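Local coordinates for protein ATP-dependent DNA helicase (Mycobacterium smegmatis, PDB 5V9X) that probably couples ATP hydrolysis to 3'-to-5' movement along a single DNA strand, unwinding RNA:DNA hybrids ahead of it, at residues D551-A560 against S799-R807; R455-V463 against E826-D834. All blocks are in the same frame, centred on the assembly; numbering follows the deposited sequence.

Both contacts tie the region of the Lhr winged-helix family to the DEAD/H-associated region, using two helices that follow one another in the chain, 801-815 and 822-835. Along the sequence, contact 1 is nested inside the long loop that contact 2 closes. Their centres lie about 23 Å apart and their nearest atoms about 6 Å, so they do not touch; helix 774-786 borders both. Contact 1 comes to about 4 Å, nearest atoms, from the bound DNA, whereas contact 2 stays about 9 Å away and reaches helix 200-213 instead. Neither includes residues of the AMP-PNP pocket, which lie between positions 41 and 420.

Contact 1. Residues D551-A560 against S799-R807; sequences DRGMFTVYLA and SPLWHQRQR
Where D551-A560 meets the start of helix 801-815, an irregular chain passes the helix twice, with CA atoms 7.0 Å apart at D551 and L801 and 4.6 Å apart at A560 and W802. R805 reaches into the fold of the loop between these two approaches. Its guanidinium lies over a face of the F555 ring, the planes 26° apart, with CZ 3.3 Å from F555 CE1; L801 CG lies over the other face of the guanidinium, which is thus held between ring and leucine. G553 O sits at the guanidinium edge, 3.2 Å from NH2 of R805, and the same nitrogen forms a salt bridge with E574. R805 stretches out almost straight as far as NE, which carries its charge from the helix to the ring. This is the junction of the winged-helix family region with the DEAD/H-associated region, and it borders the tracking strand: R552, paired with E782, packs on a cytosine base, and M554 on a phosphate. L801 spreads its two methyls along the incoming chain, CD1 lying 3.4 Å from D551 O and CD2 equally close to the backbone N of G553. Beside it, the carboxylate of D551 and the amide of Q804 lie in nearly parallel but offset planes, OD2 of D551 3.4 Å from NE2 of Q804. On the return pass, L559 CG and A560 CB each approach W802 CB at 3.9 Å, while the indole leads away from the loop.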
loop_
_atom_site.group_PDB
_atom_site.type_symbol
_atom_site.label_atom_id
_atom_site.label_comp_id
_atom_site.label_asym_id
_atom_site.label_seq_id
_atom_site.Cartn_x
_atom_site.Cartn_y
_atom_site.Cartn_z
ATOM N N ASP A 551 2.236 -13.433 -5.361
ATOM C CA ASP A 551 1.822 -14.549 -4.516
ATOM C C ASP A 551 2.781 -14.629 -3.338
ATOM O O ASP A 551 3.925 -15.068 -3.480
ATOM C CB ASP A 551 1.812 -15.856 -5.299
ATOM C CG ASP A 551 0.584 -16.007 -6.176
ATOM O OD1 ASP A 551 -0.304 -15.132 -6.118
ATOM O OD2 ASP A 551 0.507 -17.009 -6.922
ATOM N N ARG A 552 2.325 -14.190 -2.172
ATOM C CA ARG A 552 3.067 -14.368 -0.935
ATOM C C ARG A 552 2.481 -15.529 -0.142
ATOM O O ARG A 552 1.347 -15.959 -0.367
ATOM C CB ARG A 552 3.051 -13.089 -0.094
ATOM C CG ARG A 552 4.311 -12.258 -0.226
ATOM C CD ARG A 552 4.002 -10.861 -0.716
ATOM N NE ARG A 552 5.218 -10.095 -0.976
ATOM C CZ ARG A 552 5.232 -8.816 -1.340
ATOM N NH1 ARG A 552 4.092 -8.152 -1.485
ATOM N NH2 ARG A 552 6.386 -8.201 -1.557
ATOM N N GLY A 553 3.277 -16.038 0.791
ATOM C CA GLY A 553 2.831 -17.130 1.629
ATOM C C GLY A 553 3.851 -17.530 2.669
ATOM O O GLY A 553 5.059 -17.374 2.465
ATOM N N MET A 554 3.373 -18.054 3.791
ATOM C CA MET A 554 4.230 -18.416 4.907
ATOM C C MET A 554 4.424 -19.923 4.965
ATOM O O MET A 554 3.502 -20.694 4.685
ATOM C CB MET A 554 3.645 -17.915 6.228
ATOM C CG MET A 554 3.611 -16.404 6.339
ATOM S SD MET A 554 4.102 -15.830 7.975
ATOM C CE MET A 554 2.764 -16.478 8.971
ATOM N N PHE A 555 5.636 -20.330 5.323
ATOM C CA PHE A 555 5.955 -21.732 5.572
ATOM C C PHE A 555 5.299 -22.148 6.884
ATOM O O PHE A 555 5.854 -21.927 7.962
ATOM C CB PHE A 555 7.466 -21.929 5.639
ATOM C CG PHE A 555 8.166 -21.856 4.306
ATOM C CD1 PHE A 555 8.202 -20.675 3.583
ATOM C CD2 PHE A 555 8.832 -22.962 3.802
ATOM C CE1 PHE A 555 8.863 -20.607 2.371
ATOM C CE2 PHE A 555 9.498 -22.896 2.592
ATOM C CZ PHE A 555 9.509 -21.721 1.874
ATOM N N THR A 556 4.104 -22.732 6.808
ATOM C CA THR A 556 3.469 -23.320 7.987
ATOM C C THR A 556 4.191 -24.629 8.264
ATOM O O THR A 556 3.877 -25.665 7.673
ATOM C CB THR A 556 1.977 -23.535 7.763
ATOM O OG1 THR A 556 1.468 -22.504 6.908
ATOM C CG2 THR A 556 1.236 -23.486 9.092
ATOM N N VAL A 557 5.152 -24.581 9.184
ATOM C CA VAL A 557 6.276 -25.508 9.185
ATOM C C VAL A 557 6.888 -25.417 7.787
ATOM O O VAL A 557 7.488 -24.390 7.453
ATOM C CB VAL A 557 5.872 -26.936 9.599
ATOM C CG1 VAL A 557 7.103 -27.807 9.786
ATOM C CG2 VAL A 557 5.095 -26.888 10.906
ATOM N N TYR A 558 6.722 -26.435 6.939
ATOM C CA TYR A 558 7.476 -26.490 5.688
ATOM C C TYR A 558 6.590 -26.849 4.502
ATOM O O TYR A 558 5.943 -27.901 4.495
ATOM C CB TYR A 558 8.640 -27.479 5.811
ATOM C CG TYR A 558 9.534 -27.149 6.981
ATOM C CD1 TYR A 558 9.898 -28.118 7.905
ATOM C CD2 TYR A 558 10.002 -25.857 7.168
ATOM C CE1 TYR A 558 10.703 -27.802 8.987
ATOM C CE2 TYR A 558 10.800 -25.531 8.239
ATOM C CZ TYR A 558 11.152 -26.506 9.145
ATOM O OH TYR A 558 11.957 -26.177 10.212
ATOM N N LEU A 559 6.575 -25.963 3.501
ATOM C CA LEU A 559 6.025 -26.217 2.173
ATOM C C LEU A 559 7.113 -25.869 1.163
ATOM O O LEU A 559 7.751 -24.820 1.284
ATOM C CB LEU A 559 4.756 -25.395 1.918
ATOM C CG LEU A 559 4.020 -25.668 0.607
ATOM C CD1 LEU A 559 3.542 -27.109 0.578
ATOM C CD2 LEU A 559 2.859 -24.705 0.431
ATOM N N ALA A 560 7.345 -26.711 0.171
ATOM C CA ALA A 560 8.585 -26.525 -0.563
ATOM C C ALA A 560 9.594 -26.780 0.586
ATOM O O ALA A 560 10.527 -26.026 0.806
ATOM C CB ALA A 560 8.685 -25.109 -1.062
ATOM N N SER A 799 0.639 -21.262 -10.794
ATOM C CA SER A 799 1.226 -22.397 -10.102
ATOM C C SER A 799 1.235 -22.161 -8.592
ATOM O O SER A 799 1.346 -21.020 -8.134
ATOM C CB SER A 799 2.646 -22.648 -10.603
ATOM O OG SER A 799 3.423 -21.464 -10.541
ATOM N N PRO A 800 1.103 -23.223 -7.796
ATOM C CA PRO A 800 1.179 -23.070 -6.339
ATOM C C PRO A 800 2.530 -22.519 -5.908
ATOM O O PRO A 800 3.517 -22.557 -6.646
ATOM C CB PRO A 800 0.961 -24.497 -5.817
ATOM C CG PRO A 800 1.276 -25.384 -6.978
ATOM C CD PRO A 800 0.866 -24.620 -8.194
ATOM N N LEU A 801 2.562 -21.999 -4.681
ATOM C CA LEU A 801 3.745 -21.284 -4.217
ATOM C C LEU A 801 4.953 -22.208 -4.117
ATOM O O LEU A 801 6.079 -21.801 -4.426
ATOM C CB LEU A 801 3.458 -20.615 -2.874
ATOM C CG LEU A 801 4.322 -19.402 -2.533
ATOM C CD1 LEU A 801 4.344 -18.415 -3.689
ATOM C CD2 LEU A 801 3.785 -18.737 -1.292
ATOM N N TRP A 802 4.741 -23.460 -3.697
ATOM C CA TRP A 802 5.848 -24.410 -3.645
ATOM C C TRP A 802 6.445 -24.643 -5.026
ATOM O O TRP A 802 7.646 -24.913 -5.148
ATOM C CB TRP A 802 5.385 -25.738 -3.039
ATOM C CG TRP A 802 4.447 -26.526 -3.914
ATOM C CD1 TRP A 802 3.083 -26.527 -3.858
ATOM C CD2 TRP A 802 4.804 -27.432 -4.971
ATOM N NE1 TRP A 802 2.570 -27.374 -4.812
ATOM C CE2 TRP A 802 3.604 -27.940 -5.509
ATOM C CE3 TRP A 802 6.020 -27.861 -5.514
ATOM C CZ2 TRP A 802 3.584 -28.854 -6.562
ATOM C CZ3 TRP A 802 5.998 -28.768 -6.561
ATOM C CH2 TRP A 802 4.788 -29.254 -7.073
ATOM N N HIS A 803 5.625 -24.540 -6.073
ATOM C CA HIS A 803 6.092 -24.805 -7.428
ATOM C C HIS A 803 6.768 -23.583 -8.037
ATOM O O HIS A 803 7.753 -23.720 -8.773
ATOM C CB HIS A 803 4.924 -25.263 -8.297
ATOM C CG HIS A 803 5.328 -25.712 -9.665
ATOM N ND1 HIS A 803 4.907 -25.073 -10.811
ATOM C CD2 HIS A 803 6.114 -26.736 -10.071
ATOM C CE1 HIS A 803 5.415 -25.686 -11.865
ATOM N NE2 HIS A 803 6.153 -26.697 -11.444
ATOM N N GLN A 804 6.248 -22.385 -7.756
ATOM C CA GLN A 804 6.959 -21.169 -8.136
ATOM C C GLN A 804 8.365 -21.167 -7.554
ATOM O O GLN A 804 9.343 -20.924 -8.267
ATOM C CB GLN A 804 6.186 -19.932 -7.671
ATOM C CG GLN A 804 4.999 -19.555 -8.539
ATOM C CD GLN A 804 4.414 -18.202 -8.175
ATOM O OE1 GLN A 804 4.976 -17.469 -7.361
ATOM N NE2 GLN A 804 3.281 -17.863 -8.777
ATOM N N ARG A 805 8.483 -21.463 -6.257
ATOM C CA ARG A 805 9.787 -21.466 -5.600
ATOM C C ARG A 805 10.736 -22.463 -6.251
ATOM O O ARG A 805 11.890 -22.135 -6.547
ATOM C CB ARG A 805 9.618 -21.785 -4.117
ATOM C CG ARG A 805 8.897 -20.713 -3.339
ATOM C CD ARG A 805 8.268 -21.286 -2.093
ATOM N NE ARG A 805 7.748 -20.237 -1.227
ATOM C CZ ARG A 805 6.900 -20.452 -0.229
ATOM N NH1 ARG A 805 6.474 -21.683 0.023
ATOM N NH2 ARG A 805 6.481 -19.439 0.515
ATOM N N GLN A 806 10.264 -23.690 -6.479
ATOM C CA GLN A 806 11.122 -24.724 -7.050
ATOM C C GLN A 806 11.621 -24.328 -8.434
ATOM O O GLN A 806 12.821 -24.408 -8.720
ATOM C CB GLN A 806 10.367 -26.051 -7.105
ATOM C CG GLN A 806 11.106 -27.161 -7.830
ATOM C CD GLN A 806 10.350 -28.473 -7.793
ATOM O OE1 GLN A 806 9.972 -29.015 -8.832
ATOM N NE2 GLN A 806 10.126 -28.993 -6.592
ATOM N N ARG A 807 10.713 -23.885 -9.307
ATOM C CA ARG A 807 11.120 -23.508 -10.657
ATOM C C ARG A 807 11.929 -22.217 -10.657
ATOM O O ARG A 807 12.882 -22.081 -11.432
ATOM C CB ARG A 807 9.894 -23.373 -11.559
ATOM C CG ARG A 807 9.178 -24.684 -11.844
ATOM C CD ARG A 807 10.078 -25.670 -12.575
ATOM N NE ARG A 807 9.330 -26.838 -13.037
ATOM C CZ ARG A 807 9.078 -27.906 -12.287
ATOM N NH1 ARG A 807 9.517 -27.957 -11.036
ATOM N NH2 ARG A 807 8.387 -28.922 -12.784
#

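Contact 2. Residues R455-V463 against E826-D834; sequences RVPANPLDV and EAVRECLQD
E826 and R829, one helical turn apart, present a joined pair of charges to the chain at P457-L461, and P457 packs beside them. With D834 they form a salt-bridge network along helix 822-835, which sets this helix of the DEAD/H-associated region against the entry to helix 461-471 in the winged-helix family region. E826 has the most surface buried. Its CG stands anti to the backbone N (chi1 175°) and the chain then bends, bringing the carboxylate to the first turn of helix 461-471, where the backbone N of L461 gives OE1 a weak hydrogen bond of 3.2 Å. P460, at the N-cap position, lays its CA 3.5 Å from the same oxygen. The side chains of D462 and E826 cross at about a right angle, D462 CG 4.0 Å from E826 CG, and the like charges of the two carboxylates are probably eased by K200 and R786, both of which form salt bridges with D462. Bends about chi2 (-81°) and chi3 (-46°) curl R829 back along its own helix, with E826 at the guanidinium edge. NH2 forms a salt bridge with E826 OE2 and NH1 one with D834 OD1, the latter 2.8 Å long but weak as a hydrogen bond; these ties probably restrain the group. The face turned to the loop receives A458 O, 3.6 Å above the plane and off centre. Beyond R829, P457 CB lies 3.5 Å from D834 OD2.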
loop_
_atom_site.group_PDB
_atom_site.type_symbol
_atom_site.label_atom_id
_atom_site.label_comp_id
_atom_site.label_asym_id
_atom_site.label_seq_id
_atom_site.Cartn_x
_atom_site.Cartn_y
_atom_site.Cartn_z
ATOM N N ARG A 455 7.526 7.880 -5.042
ATOM C CA ARG A 455 8.414 7.871 -6.195
ATOM C C ARG A 455 8.043 6.697 -7.088
ATOM O O ARG A 455 7.971 5.556 -6.622
ATOM C CB ARG A 455 9.885 7.783 -5.761
ATOM C CG ARG A 455 10.885 7.928 -6.897
ATOM C CD ARG A 455 12.212 8.508 -6.417
ATOM N NE ARG A 455 12.743 7.809 -5.248
ATOM C CZ ARG A 455 12.819 8.338 -4.029
ATOM N NH1 ARG A 455 12.405 9.580 -3.814
ATOM N NH2 ARG A 455 13.316 7.627 -3.025
ATOM N N VAL A 456 7.799 6.987 -8.362
ATOM C CA VAL A 456 7.421 5.979 -9.349
ATOM C C VAL A 456 8.601 5.050 -9.601
ATOM O O VAL A 456 9.678 5.518 -9.998
ATOM C CB VAL A 456 6.956 6.635 -10.659
ATOM C CG1 VAL A 456 6.633 5.577 -11.699
ATOM C CG2 VAL A 456 5.753 7.535 -10.409
ATOM N N PRO A 457 8.460 3.746 -9.370
ATOM C CA PRO A 457 9.517 2.808 -9.765
ATOM C C PRO A 457 9.856 2.957 -11.241
ATOM O O PRO A 457 8.973 3.021 -12.098
ATOM C CB PRO A 457 8.904 1.438 -9.457
ATOM C CG PRO A 457 7.942 1.709 -8.346
ATOM C CD PRO A 457 7.380 3.082 -8.620
ATOM N N ALA A 458 11.150 3.024 -11.534
ATOM C CA ALA A 458 11.640 3.309 -12.876
ATOM C C ALA A 458 11.980 2.017 -13.606
ATOM O O ALA A 458 12.687 1.159 -13.067
ATOM C CB ALA A 458 12.865 4.221 -12.819
ATOM N N ASN A 459 11.474 1.891 -14.830
ATOM C CA ASN A 459 11.778 0.777 -15.721
ATOM C C ASN A 459 11.618 -0.606 -15.078
ATOM O O ASN A 459 12.551 -1.409 -15.087
ATOM C CB ASN A 459 13.187 0.932 -16.281
ATOM C CG ASN A 459 13.403 2.280 -16.946
ATOM O OD1 ASN A 459 12.458 2.912 -17.414
ATOM N ND2 ASN A 459 14.654 2.725 -16.990
ATOM N N PRO A 460 10.430 -0.921 -14.522
ATOM C CA PRO A 460 10.228 -2.274 -13.981
ATOM C C PRO A 460 9.999 -3.292 -15.087
ATOM O O PRO A 460 8.879 -3.445 -15.584
ATOM C CB PRO A 460 8.995 -2.112 -13.084
ATOM C CG PRO A 460 8.237 -0.993 -13.692
ATOM C CD PRO A 460 9.252 -0.061 -14.295
ATOM N N LEU A 461 11.064 -4.008 -15.462
ATOM C CA LEU A 461 11.042 -4.813 -16.682
ATOM C C LEU A 461 10.037 -5.956 -16.617
ATOM O O LEU A 461 9.500 -6.360 -17.656
ATOM C CB LEU A 461 12.437 -5.366 -16.970
ATOM C CG LEU A 461 13.530 -4.338 -17.257
ATOM C CD1 LEU A 461 14.822 -5.040 -17.641
ATOM C CD2 LEU A 461 13.090 -3.373 -18.348
ATOM N N ASP A 462 9.774 -6.501 -15.425
ATOM C CA ASP A 462 8.836 -7.616 -15.336
ATOM C C ASP A 462 7.420 -7.173 -15.682
ATOM O O ASP A 462 6.683 -7.905 -16.353
ATOM C CB ASP A 462 8.890 -8.251 -13.945
ATOM C CG ASP A 462 8.607 -7.261 -12.826
ATOM O OD1 ASP A 462 8.350 -6.072 -13.115
ATOM O OD2 ASP A 462 8.643 -7.681 -11.650
ATOM N N VAL A 463 7.026 -5.974 -15.240
ATOM C CA VAL A 463 5.724 -5.429 -15.617
ATOM C C VAL A 463 5.642 -5.247 -17.127
ATOM O O VAL A 463 4.605 -5.519 -17.747
ATOM C CB VAL A 463 5.460 -4.107 -14.870
ATOM C CG1 VAL A 463 4.251 -3.386 -15.453
ATOM C CG2 VAL A 463 5.260 -4.368 -13.385
ATOM N N GLU A 826 16.200 -6.923 -12.875
ATOM C CA GLU A 826 15.023 -6.307 -12.271
ATOM C C GLU A 826 14.902 -6.663 -10.794
ATOM O O GLU A 826 14.504 -5.820 -9.981
ATOM C CB GLU A 826 13.763 -6.719 -13.034
ATOM C CG GLU A 826 12.466 -6.221 -12.415
ATOM C CD GLU A 826 12.452 -4.717 -12.184
ATOM O OE1 GLU A 826 13.095 -3.974 -12.958
ATOM O OE2 GLU A 826 11.790 -4.274 -11.221
ATOM N N ALA A 827 15.239 -7.901 -10.427
ATOM C CA ALA A 827 15.238 -8.278 -9.018
ATOM C C ALA A 827 16.202 -7.408 -8.220
ATOM O O ALA A 827 15.864 -6.922 -7.134
ATOM C CB ALA A 827 15.592 -9.758 -8.870
ATOM N N VAL A 828 17.409 -7.193 -8.752
ATOM C CA VAL A 828 18.357 -6.294 -8.100
ATOM C C VAL A 828 17.828 -4.864 -8.114
ATOM O O VAL A 828 18.018 -4.107 -7.154
ATOM C CB VAL A 828 19.740 -6.395 -8.771
ATOM C CG1 VAL A 828 20.728 -5.475 -8.089
ATOM C CG2 VAL A 828 20.256 -7.819 -8.725
ATOM N N ARG A 829 17.151 -4.476 -9.197
ATOM C CA ARG A 829 16.594 -3.131 -9.285
ATOM C C ARG A 829 15.537 -2.901 -8.209
ATOM O O ARG A 829 15.515 -1.843 -7.568
ATOM C CB ARG A 829 16.013 -2.908 -10.684
ATOM C CG ARG A 829 15.937 -1.460 -11.148
ATOM C CD ARG A 829 14.723 -0.746 -10.583
ATOM N NE ARG A 829 13.504 -1.540 -10.692
ATOM C CZ ARG A 829 12.393 -1.287 -10.009
ATOM N NH1 ARG A 829 12.352 -0.263 -9.167
ATOM N NH2 ARG A 829 11.324 -2.059 -10.161
ATOM N N GLU A 830 14.656 -3.881 -7.988
ATOM C CA GLU A 830 13.602 -3.705 -6.993
ATOM C C GLU A 830 14.170 -3.669 -5.579
ATOM O O GLU A 830 13.771 -2.826 -4.768
ATOM C CB GLU A 830 12.558 -4.815 -7.115
ATOM C CG GLU A 830 11.444 -4.696 -6.079
ATOM C CD GLU A 830 10.387 -5.778 -6.195
ATOM O OE1 GLU A 830 10.563 -6.708 -7.009
ATOM O OE2 GLU A 830 9.375 -5.695 -5.466
ATOM N N CYS A 831 15.100 -4.575 -5.265
ATOM C CA CYS A 831 15.661 -4.625 -3.918
ATOM C C CYS A 831 16.352 -3.315 -3.556
ATOM O O CYS A 831 16.100 -2.741 -2.491
ATOM C CB CYS A 831 16.641 -5.795 -3.798
ATOM S SG CYS A 831 15.888 -7.435 -3.903
ATOM N N LEU A 832 17.222 -2.823 -4.440
ATOM C CA LEU A 832 18.047 -1.667 -4.109
ATOM C C LEU A 832 17.255 -0.363 -4.153
ATOM O O LEU A 832 17.496 0.536 -3.339
ATOM C CB LEU A 832 19.242 -1.591 -5.058
ATOM C CG LEU A 832 20.187 -2.795 -5.112
ATOM C CD1 LEU A 832 21.294 -2.546 -6.119
ATOM C CD2 LEU A 832 20.772 -3.096 -3.743
ATOM N N GLN A 833 16.313 -0.235 -5.088
ATOM C CA GLN A 833 15.581 1.013 -5.280
ATOM C C GLN A 833 14.228 1.039 -4.582
ATOM O O GLN A 833 13.861 2.062 -3.996
ATOM C CB GLN A 833 15.372 1.283 -6.772
ATOM C CG GLN A 833 16.649 1.439 -7.575
ATOM C CD GLN A 833 16.368 1.788 -9.021
ATOM O OE1 GLN A 833 15.226 2.059 -9.395
ATOM N NE2 GLN A 833 17.409 1.780 -9.846
ATOM N N ASP A 834 13.472 -0.057 -4.635
ATOM C CA ASP A 834 12.111 -0.088 -4.109
ATOM C C ASP A 834 12.031 -0.572 -2.668
ATOM O O ASP A 834 11.195 -0.081 -1.908
ATOM C CB ASP A 834 11.222 -0.972 -4.990
ATOM C CG ASP A 834 10.930 -0.348 -6.339
ATOM O OD1 ASP A 834 11.531 0.702 -6.655
ATOM O OD2 ASP A 834 10.092 -0.902 -7.083
#